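Local coordinates for protein CRISPR-associated endonuclease C2c1 (PDB 5U31) that cleaves invading DNA in bacterial CRISPR immunity, acting as a guide-RNA-directed, PAM-dependent Cas12b endonuclease that uses a divalent metal ion, at residues H940-P954 with Q1103-S1115. The protein carries 3 engineered substitutions. Numbering follows the deposited sequence.
Sequences HTLDACPLRADDLIP and QRIEGYLVKQIRS. With nucleotides of chain B.
H940 lies across V1110 and reaches down the helix toward E1106. Its CB touches V1110 CG1 and R1114 NH2, each 3.8 Å away. CG and CD2 pass beneath both valine methyls; V1110 CG2 sits over one face, 3.6 Å from the H940 ring centroid, a CH-pi contact offset toward the rim. At the tip, CE1 comes nearest E1106 OE2, and H940 NE2 is 3.7 Å from E1106 CD. The carboxylate, its plane turned 71° from the ring, makes no hydrogen bond there; E1106 OE1 is hydrogen-bonded to N1102 ND2. R1114 NH1 donates to H940 O (2.8 Å) nearly along the C=O axis, but the bond is bent (143° at the hydrogen) and tilted from the guanidinium plane. T941 OG1 reaches that oxygen from above the carbonyl plane, so two donors grip it where T941 closes a Schellman motif. The R1114 chain, bent at chi3 (-149°), crosses L942 at about a right angle, CG and NH1 both near CD2.

Farther along, I1113 CG2, anti to the backbone N, meets C945 CB at 3.6 Å and L942 CD1, whereas CD1 abuts L947 CD1 (3.7 Å). One turn back, L1109 CD1 packs on L952 CB (3.6 Å) and P954 CD, and P954 CG rests on E1106 CG (3.5 Å). G2 of chain B donates a weak hydrogen bond from N2 to D950 OD2.

The contact joins the two regions assigned as Nuc domains: helix 1094-1113 lies against strand 952-954, outermost in the antiparallel sheet with 911-915, 960-964 and 972-976. F936 of helix 931-940 touches H940, P954 and V1110, while F972 of strand 972-976 meets L1109.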
loop_
_atom_site.group_PDB
_atom_site.type_symbol
_atom_site.label_atom_id
_atom_site.label_comp_id
_atom_site.label_asym_id
_atom_site.label_seq_id
_atom_site.Cartn_x
_atom_site.Cartn_y
_atom_site.Cartn_z
ATOM N N HIS A 940 -31.618 1.332 -23.292
ATOM C CA HIS A 940 -32.547 0.557 -24.098
ATOM C C HIS A 940 -33.944 1.158 -24.136
ATOM O O HIS A 940 -34.843 0.555 -24.732
ATOM C CB HIS A 940 -32.608 -0.880 -23.577
ATOM C CG HIS A 940 -31.261 -1.508 -23.411
ATOM N ND1 HIS A 940 -30.485 -1.315 -22.289
ATOM C CD2 HIS A 940 -30.540 -2.305 -24.233
ATOM C CE1 HIS A 940 -29.350 -1.976 -22.422
ATOM N NE2 HIS A 940 -29.358 -2.585 -23.594
ATOM N N THR A 941 -34.139 2.326 -23.527
ATOM C CA THR A 941 -35.422 3.031 -23.501
ATOM C C THR A 941 -36.551 2.092 -23.061
ATOM O O THR A 941 -37.380 1.639 -23.848
ATOM C CB THR A 941 -35.716 3.669 -24.863
ATOM O OG1 THR A 941 -36.112 2.658 -25.797
ATOM C CG2 THR A 941 -34.471 4.388 -25.390
ATOM N N LEU A 942 -36.547 1.809 -21.762
ATOM C CA LEU A 942 -37.495 0.894 -21.141
ATOM C C LEU A 942 -38.345 1.619 -20.104
ATOM O O LEU A 942 -38.656 1.084 -19.037
ATOM C CB LEU A 942 -36.767 -0.293 -20.516
ATOM C CG LEU A 942 -35.771 -1.032 -21.413
ATOM C CD1 LEU A 942 -35.134 -2.195 -20.670
ATOM C CD2 LEU A 942 -36.442 -1.512 -22.692
ATOM N N ASP A 943 -38.739 2.854 -20.421
ATOM C CA ASP A 943 -39.488 3.670 -19.470
ATOM C C ASP A 943 -40.884 3.117 -19.215
ATOM O O ASP A 943 -41.391 3.217 -18.093
ATOM C CB ASP A 943 -39.570 5.108 -19.981
ATOM C CG ASP A 943 -38.210 5.671 -20.350
ATOM O OD1 ASP A 943 -37.300 5.639 -19.496
ATOM O OD2 ASP A 943 -38.047 6.131 -21.500
ATOM N N ALA A 944 -41.519 2.533 -20.231
ATOM C CA ALA A 944 -42.878 2.021 -20.112
ATOM C C ALA A 944 -42.924 0.530 -19.811
ATOM O O ALA A 944 -43.985 -0.087 -19.955
ATOM C CB ALA A 944 -43.667 2.314 -21.390
ATOM N N CYS A 945 -41.810 -0.064 -19.395
ATOM C CA CYS A 945 -41.755 -1.498 -19.172
ATOM C C CYS A 945 -41.688 -1.801 -17.685
ATOM O O CYS A 945 -40.806 -1.277 -16.990
ATOM C CB CYS A 945 -40.545 -2.102 -19.891
ATOM S SG CYS A 945 -40.598 -1.905 -21.691
ATOM N N PRO A 946 -42.591 -2.636 -17.163
ATOM C CA PRO A 946 -42.655 -2.880 -15.714
ATOM C C PRO A 946 -41.582 -3.859 -15.261
ATOM O O PRO A 946 -41.626 -5.048 -15.588
ATOM C CB PRO A 946 -44.068 -3.449 -15.525
ATOM C CG PRO A 946 -44.356 -4.148 -16.820
ATOM C CD PRO A 946 -43.640 -3.368 -17.898
ATOM N N LEU A 947 -40.612 -3.359 -14.500
ATOM C CA LEU A 947 -39.604 -4.232 -13.916
ATOM C C LEU A 947 -40.202 -5.027 -12.762
ATOM O O LEU A 947 -41.037 -4.522 -12.007
ATOM C CB LEU A 947 -38.405 -3.421 -13.421
ATOM C CG LEU A 947 -37.498 -2.713 -14.431
ATOM C CD1 LEU A 947 -37.257 -3.605 -15.634
ATOM C CD2 LEU A 947 -38.081 -1.381 -14.866
ATOM N N ARG A 948 -39.775 -6.278 -12.628
ATOM C CA ARG A 948 -40.190 -7.135 -11.527
ATOM C C ARG A 948 -39.074 -7.234 -10.489
ATOM O O ARG A 948 -37.922 -6.866 -10.737
ATOM C CB ARG A 948 -40.568 -8.530 -12.033
ATOM C CG ARG A 948 -41.753 -8.570 -12.982
ATOM C CD ARG A 948 -41.790 -9.902 -13.718
ATOM N NE ARG A 948 -43.020 -10.098 -14.479
ATOM C CZ ARG A 948 -43.237 -11.131 -15.286
ATOM N NH1 ARG A 948 -42.303 -12.060 -15.445
ATOM N NH2 ARG A 948 -44.388 -11.236 -15.937
ATOM N N ALA A 949 -39.432 -7.742 -9.311
ATOM C CA ALA A 949 -38.449 -7.952 -8.257
ATOM C C ALA A 949 -37.450 -9.025 -8.669
ATOM O O ALA A 949 -37.816 -10.030 -9.285
ATOM C CB ALA A 949 -39.140 -8.347 -6.954
ATOM N N ASP A 950 -36.180 -8.797 -8.338
ATOM C CA ASP A 950 -35.069 -9.699 -8.656
ATOM C C ASP A 950 -34.811 -9.813 -10.158
ATOM O O ASP A 950 -34.220 -10.798 -10.614
ATOM C CB ASP A 950 -35.285 -11.095 -8.057
ATOM C CG ASP A 950 -35.612 -11.054 -6.578
ATOM O OD1 ASP A 950 -36.800 -11.199 -6.225
ATOM O OD2 ASP A 950 -34.682 -10.861 -5.771
ATOM N N ASP A 951 -35.237 -8.831 -10.950
ATOM C CA ASP A 951 -34.899 -8.834 -12.367
ATOM C C ASP A 951 -33.406 -8.593 -12.539
ATOM O O ASP A 951 -32.848 -7.658 -11.959
ATOM C CB ASP A 951 -35.693 -7.769 -13.120
ATOM C CG ASP A 951 -36.860 -8.347 -13.896
ATOM O OD1 ASP A 951 -37.979 -7.805 -13.785
ATOM O OD2 ASP A 951 -36.661 -9.353 -14.608
ATOM N N LEU A 952 -32.755 -9.446 -13.326
ATOM C CA LEU A 952 -31.336 -9.265 -13.597
ATOM C C LEU A 952 -31.123 -8.035 -14.469
ATOM O O LEU A 952 -31.803 -7.852 -15.483
ATOM C CB LEU A 952 -30.759 -10.503 -14.281
ATOM C CG LEU A 952 -30.289 -11.637 -13.372
ATOM C CD1 LEU A 952 -29.967 -12.868 -14.190
ATOM C CD2 LEU A 952 -29.086 -11.191 -12.564
ATOM N N ILE A 953 -30.181 -7.191 -14.066
ATOM C CA ILE A 953 -29.835 -5.990 -14.819
ATOM C C ILE A 953 -28.348 -6.039 -15.147
ATOM O O ILE A 953 -27.510 -5.817 -14.260
ATOM C CB ILE A 953 -30.187 -4.717 -14.039
ATOM C CG1 ILE A 953 -31.668 -4.718 -13.665
ATOM C CG2 ILE A 953 -29.852 -3.489 -14.866
ATOM C CD1 ILE A 953 -32.595 -4.697 -14.858
ATOM N N PRO A 954 -27.975 -6.332 -16.387
ATOM C CA PRO A 954 -26.551 -6.369 -16.739
ATOM C C PRO A 954 -25.924 -4.988 -16.711
ATOM O O PRO A 954 -26.214 -4.146 -17.566
ATOM C CB PRO A 954 -26.555 -6.961 -18.153
ATOM C CG PRO A 954 -27.904 -6.644 -18.686
ATOM C CD PRO A 954 -28.841 -6.685 -17.522
ATOM N N GLN A 1103 -24.792 -10.191 -26.078
ATOM C CA GLN A 1103 -26.058 -10.491 -26.736
ATOM C C GLN A 1103 -26.793 -11.630 -26.042
ATOM O O GLN A 1103 -28.015 -11.571 -25.871
ATOM C CB GLN A 1103 -25.819 -10.826 -28.208
ATOM C CG GLN A 1103 -27.067 -11.250 -28.966
ATOM C CD GLN A 1103 -26.755 -11.719 -30.374
ATOM O OE1 GLN A 1103 -25.601 -11.699 -30.805
ATOM N NE2 GLN A 1103 -27.784 -12.147 -31.097
ATOM N N ARG A 1104 -26.073 -12.670 -25.624
ATOM C CA ARG A 1104 -26.747 -13.818 -25.036
ATOM C C ARG A 1104 -27.231 -13.557 -23.615
ATOM O O ARG A 1104 -28.067 -14.320 -23.119
ATOM C CB ARG A 1104 -25.830 -15.043 -25.079
ATOM C CG ARG A 1104 -25.748 -15.664 -26.465
ATOM C CD ARG A 1104 -25.184 -17.078 -26.438
ATOM N NE ARG A 1104 -25.721 -17.858 -25.327
ATOM C CZ ARG A 1104 -26.944 -18.371 -25.294
ATOM N NH1 ARG A 1104 -27.769 -18.184 -26.315
ATOM N NH2 ARG A 1104 -27.348 -19.065 -24.239
ATOM N N ILE A 1105 -26.752 -12.499 -22.962
ATOM C CA ILE A 1105 -27.206 -12.116 -21.626
ATOM C C ILE A 1105 -28.016 -10.823 -21.664
ATOM O O ILE A 1105 -29.204 -10.815 -21.342
ATOM C CB ILE A 1105 -26.020 -12.004 -20.643
ATOM C CG1 ILE A 1105 -25.357 -13.369 -20.452
ATOM C CG2 ILE A 1105 -26.491 -11.428 -19.316
ATOM C CD1 ILE A 1105 -24.067 -13.310 -19.669
ATOM N N GLU A 1106 -27.384 -9.712 -22.056
ATOM C CA GLU A 1106 -28.093 -8.435 -22.068
ATOM C C GLU A 1106 -29.158 -8.400 -23.159
ATOM O O GLU A 1106 -30.283 -7.951 -22.917
ATOM C CB GLU A 1106 -27.105 -7.280 -22.244
ATOM C CG GLU A 1106 -27.721 -5.898 -22.064
ATOM C CD GLU A 1106 -26.696 -4.787 -22.177
ATOM O OE1 GLU A 1106 -26.151 -4.591 -23.284
ATOM O OE2 GLU A 1106 -26.429 -4.113 -21.160
ATOM N N GLY A 1107 -28.825 -8.875 -24.363
ATOM C CA GLY A 1107 -29.796 -8.869 -25.442
ATOM C C GLY A 1107 -31.036 -9.685 -25.134
ATOM O O GLY A 1107 -32.135 -9.346 -25.579
ATOM N N TYR A 1108 -30.881 -10.762 -24.364
ATOM C CA TYR A 1108 -32.034 -11.569 -23.980
ATOM C C TYR A 1108 -32.850 -10.889 -22.888
ATOM O O TYR A 1108 -34.084 -10.859 -22.955
ATOM C CB TYR A 1108 -31.575 -12.951 -23.518
ATOM C CG TYR A 1108 -32.670 -13.764 -22.871
ATOM C CD1 TYR A 1108 -33.495 -14.580 -23.631
ATOM C CD2 TYR A 1108 -32.883 -13.713 -21.498
ATOM C CE1 TYR A 1108 -34.498 -15.321 -23.046
ATOM C CE2 TYR A 1108 -33.885 -14.445 -20.905
ATOM C CZ TYR A 1108 -34.689 -15.251 -21.681
ATOM O OH TYR A 1108 -35.687 -15.991 -21.091
ATOM N N LEU A 1109 -32.180 -10.358 -21.861
ATOM C CA LEU A 1109 -32.902 -9.723 -20.763
ATOM C C LEU A 1109 -33.683 -8.507 -21.247
ATOM O O LEU A 1109 -34.794 -8.244 -20.771
ATOM C CB LEU A 1109 -31.930 -9.331 -19.649
ATOM C CG LEU A 1109 -31.300 -10.490 -18.870
ATOM C CD1 LEU A 1109 -30.343 -9.964 -17.833
ATOM C CD2 LEU A 1109 -32.352 -11.367 -18.214
ATOM N N VAL A 1110 -33.123 -7.761 -22.202
ATOM C CA VAL A 1110 -33.815 -6.594 -22.733
ATOM C C VAL A 1110 -34.999 -7.020 -23.594
ATOM O O VAL A 1110 -36.089 -6.443 -23.499
ATOM C CB VAL A 1110 -32.829 -5.703 -23.510
ATOM C CG1 VAL A 1110 -33.553 -4.547 -24.170
ATOM C CG2 VAL A 1110 -31.750 -5.178 -22.580
ATOM N N LYS A 1111 -34.815 -8.039 -24.438
ATOM C CA LYS A 1111 -35.915 -8.493 -25.283
ATOM C C LYS A 1111 -37.079 -9.024 -24.458
ATOM O O LYS A 1111 -38.241 -8.866 -24.852
ATOM C CB LYS A 1111 -35.434 -9.563 -26.263
ATOM C CG LYS A 1111 -34.703 -9.017 -27.480
ATOM C CD LYS A 1111 -34.436 -10.117 -28.496
ATOM C CE LYS A 1111 -33.784 -9.566 -29.755
ATOM N NZ LYS A 1111 -33.706 -10.589 -30.840
ATOM N N GLN A 1112 -36.798 -9.643 -23.311
ATOM C CA GLN A 1112 -37.883 -10.190 -22.507
ATOM C C GLN A 1112 -38.573 -9.128 -21.664
ATOM O O GLN A 1112 -39.763 -9.266 -21.360
ATOM C CB GLN A 1112 -37.370 -11.316 -21.617
ATOM C CG GLN A 1112 -37.471 -12.680 -22.266
ATOM C CD GLN A 1112 -37.644 -13.779 -21.244
ATOM O OE1 GLN A 1112 -38.092 -14.881 -21.568
ATOM N NE2 GLN A 1112 -37.284 -13.489 -19.995
ATOM N N ILE A 1113 -37.856 -8.073 -21.276
ATOM C CA ILE A 1113 -38.498 -6.974 -20.564
ATOM C C ILE A 1113 -39.439 -6.216 -21.492
ATOM O O ILE A 1113 -40.533 -5.802 -21.088
ATOM C CB ILE A 1113 -37.432 -6.053 -19.944
ATOM C CG1 ILE A 1113 -36.794 -6.730 -18.727
ATOM C CG2 ILE A 1113 -38.027 -4.704 -19.578
ATOM C CD1 ILE A 1113 -35.701 -5.914 -18.075
ATOM N N ARG A 1114 -39.050 -6.051 -22.758
ATOM C CA ARG A 1114 -39.899 -5.353 -23.713
ATOM C C ARG A 1114 -41.231 -6.055 -23.956
ATOM O O ARG A 1114 -42.098 -5.480 -24.623
ATOM C CB ARG A 1114 -39.166 -5.179 -25.042
ATOM C CG ARG A 1114 -37.932 -4.291 -24.984
ATOM C CD ARG A 1114 -37.568 -3.852 -26.392
ATOM N NE ARG A 1114 -36.138 -3.644 -26.592
ATOM C CZ ARG A 1114 -35.528 -2.473 -26.447
ATOM N NH1 ARG A 1114 -36.229 -1.406 -26.086
ATOM N NH2 ARG A 1114 -34.222 -2.367 -26.661
ATOM N N SER A 1115 -41.422 -7.267 -23.440
ATOM C CA SER A 1115 -42.690 -7.972 -23.608
ATOM C C SER A 1115 -43.344 -8.291 -22.262
ATOM O O SER A 1115 -44.399 -7.747 -21.923
ATOM C CB SER A 1115 -42.485 -9.257 -24.412
ATOM O OG SER A 1115 -41.427 -10.032 -23.877
ATOM P P G B 2 -41.161 -20.627 -1.956
ATOM O OP1 G B 2 -41.812 -21.384 -3.056
ATOM O OP2 G B 2 -39.844 -21.074 -1.434
ATOM O "O5'" G B 2 -41.003 -19.108 -2.415
ATOM C "C5'" G B 2 -41.933 -18.509 -3.307
ATOM C "C4'" G B 2 -41.393 -17.231 -3.904
ATOM O "O4'" G B 2 -41.084 -16.283 -2.846
ATOM C "C3'" G B 2 -40.092 -17.347 -4.685
ATOM O "O3'" G B 2 -40.271 -17.820 -6.010
ATOM C "C2'" G B 2 -39.539 -15.931 -4.612
ATOM O "O2'" G B 2 -40.218 -15.081 -5.523
ATOM C "C1'" G B 2 -39.939 -15.530 -3.192
ATOM N N9 G B 2 -38.873 -15.836 -2.220
ATOM C C8 G B 2 -38.926 -16.753 -1.197
ATOM N N7 G B 2 -37.828 -16.809 -0.497
ATOM C C5 G B 2 -36.996 -15.876 -1.098
ATOM C C6 G B 2 -35.669 -15.495 -0.778
ATOM O O6 G B 2 -34.945 -15.923 0.129
ATOM N N1 G B 2 -35.194 -14.514 -1.644
ATOM C C2 G B 2 -35.904 -13.966 -2.685
ATOM N N2 G B 2 -35.272 -13.025 -3.404
ATOM N N3 G B 2 -37.144 -14.313 -2.991
ATOM C C4 G B 2 -37.624 -15.265 -2.162
#